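Local coordinates for glucosamine-6-phosphate deaminase (Bacillus subtilis, PDB 2BKX), which belongs to the glucosamine-6-phosphate isomerase/6-phosphogluconolactonase family and has an alpha/beta fold with a pocket that binds fructose-6-phosphate, at residues A17-D22 / R192-I197. Residues are numbered along the deposited sequence; the frame is centred on the assembly and turned at random.
Sequences ARITAD and RILLLI
Ile-19 sets its CG2 methyl on one face of the Arg-192 guanidinium, 3.6 Å from CZ of Arg-192 and displaced from the centre of the flat group toward its rim. A branched aliphatic residue suits this place because it fills the angle between two side chains: CG2, over the arginine, also borders CD2 of Leu-194, and CD1 carries the contact on to CD1 of Leu-194, 4.1 Å away. The same leucine methyl, CD2, lies 4.1 Å from Thr-20 OG1, a van der Waals approach; the hydroxyl's hydrogen bond goes to the carbonyl of Ala-16 one turn back, and threonine can thus sit on a buried helix face with its polar atom satisfied. These contacts pack helix 9-26 against strand 193-197, an inner strand of the parallel part of the sheet in this alpha/beta fold, with strands 128-131 and 229-234 on either side. Leu-194, pointing from the sheet toward the helix, also touches Leu-130 and Leu-232 of those neighbours, whereas Ile-19 reaches Ile-128. Arg-192, just before the strand, reaches the helix side on a fully extended chain, CG anti to the backbone N (chi1 -174°), which lays the guanidinium beside the helix. A water in the guanidinium plane accepts from NH1 of Arg-192 at 2.9 Å and donates to OD2 of Asp-22. It bridges opposite charges, for NH1 of Arg-192 and OD2 of Asp-22 stand 5.5 Å apart, too far for a direct salt bridge.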
# COMPACT_ATOMS: atom_id res chain seq x y z
N ALA A 17 0.38 -13.24 -1.56
CA ALA A 17 -0.89 -13.59 -2.16
C ALA A 17 -1.65 -14.59 -1.30
O ALA A 17 -2.87 -14.49 -1.15
CB ALA A 17 -0.68 -14.09 -3.56
N ARG A 18 -0.92 -15.53 -0.73
CA ARG A 18 -1.56 -16.53 0.13
C ARG A 18 -2.18 -15.90 1.38
O ARG A 18 -3.33 -16.22 1.76
CB ARG A 18 -0.56 -17.63 0.47
CG ARG A 18 -1.08 -18.71 1.42
CD ARG A 18 -2.27 -19.44 0.85
NE ARG A 18 -1.90 -20.13 -0.37
CZ ARG A 18 -2.74 -20.61 -1.26
NH1 ARG A 18 -4.04 -20.45 -1.11
NH2 ARG A 18 -2.26 -21.23 -2.33
N ILE A 19 -1.45 -14.99 2.02
CA ILE A 19 -1.96 -14.30 3.21
C ILE A 19 -3.20 -13.47 2.87
O ILE A 19 -4.21 -13.48 3.61
CB ILE A 19 -0.90 -13.42 3.86
CG1 ILE A 19 0.23 -14.27 4.47
CG2 ILE A 19 -1.51 -12.47 4.88
CD1 ILE A 19 1.50 -13.53 4.82
N THR A 20 -3.16 -12.80 1.72
CA THR A 20 -4.30 -12.00 1.29
C THR A 20 -5.50 -12.93 0.98
O THR A 20 -6.63 -12.65 1.34
CB THR A 20 -3.92 -11.14 0.07
OG1 THR A 20 -2.77 -10.37 0.40
CG2 THR A 20 -5.03 -10.19 -0.30
N ALA A 21 -5.23 -14.02 0.26
CA ALA A 21 -6.27 -15.01 -0.02
C ALA A 21 -6.89 -15.56 1.26
O ALA A 21 -8.10 -15.76 1.35
CB ALA A 21 -5.73 -16.13 -0.84
N ASP A 22 -6.07 -15.82 2.25
CA ASP A 22 -6.56 -16.28 3.56
C ASP A 22 -7.57 -15.30 4.13
O ASP A 22 -8.61 -15.68 4.68
CB ASP A 22 -5.39 -16.45 4.56
CG ASP A 22 -4.56 -17.68 4.33
OD1 ASP A 22 -5.00 -18.63 3.65
OD2 ASP A 22 -3.45 -17.74 4.90
N ARG A 192 -4.80 -6.12 10.59
CA ARG A 192 -3.61 -6.89 10.24
C ARG A 192 -2.85 -6.13 9.18
O ARG A 192 -3.46 -5.65 8.22
CB ARG A 192 -4.00 -8.26 9.67
CG ARG A 192 -2.86 -9.16 9.42
CD ARG A 192 -3.27 -10.52 8.93
NE ARG A 192 -2.07 -11.34 8.78
CZ ARG A 192 -2.07 -12.60 8.40
NH1 ARG A 192 -3.20 -13.20 8.08
NH2 ARG A 192 -0.93 -13.25 8.33
N ILE A 193 -1.53 -6.02 9.35
CA ILE A 193 -0.69 -5.33 8.39
C ILE A 193 0.26 -6.30 7.72
O ILE A 193 0.83 -7.15 8.39
CB ILE A 193 0.05 -4.14 9.05
CG1 ILE A 193 -1.03 -3.04 9.42
CG2 ILE A 193 1.10 -3.52 8.11
CD1 ILE A 193 -0.60 -1.96 10.25
N LEU A 194 0.40 -6.17 6.40
CA LEU A 194 1.33 -6.98 5.61
C LEU A 194 2.22 -6.00 4.83
O LEU A 194 1.75 -5.36 3.89
CB LEU A 194 0.55 -7.91 4.67
CG LEU A 194 1.41 -8.73 3.71
CD1 LEU A 194 2.42 -9.56 4.47
CD2 LEU A 194 0.52 -9.59 2.78
N LEU A 195 3.47 -5.86 5.29
CA LEU A 195 4.45 -4.96 4.71
C LEU A 195 5.38 -5.77 3.82
O LEU A 195 6.00 -6.73 4.26
CB LEU A 195 5.21 -4.21 5.81
CG LEU A 195 6.40 -3.37 5.36
CD1 LEU A 195 6.01 -2.27 4.42
CD2 LEU A 195 7.10 -2.81 6.57
N LEU A 196 5.48 -5.36 2.55
CA LEU A 196 6.27 -6.04 1.55
C LEU A 196 7.49 -5.17 1.20
O LEU A 196 7.34 -4.00 0.91
CB LEU A 196 5.45 -6.24 0.27
CG LEU A 196 4.10 -6.92 0.45
CD1 LEU A 196 3.35 -7.04 -0.87
CD2 LEU A 196 4.27 -8.26 1.13
N ILE A 197 8.66 -5.79 1.15
CA ILE A 197 9.90 -5.06 0.91
C ILE A 197 10.80 -5.89 0.01
O ILE A 197 11.22 -7.00 0.39
CB ILE A 197 10.65 -4.69 2.19
CG1 ILE A 197 9.72 -4.09 3.24
CG2 ILE A 197 11.73 -3.64 1.82
CD1 ILE A 197 10.38 -3.74 4.57
O HOH W 1 -3.00 -15.85 6.92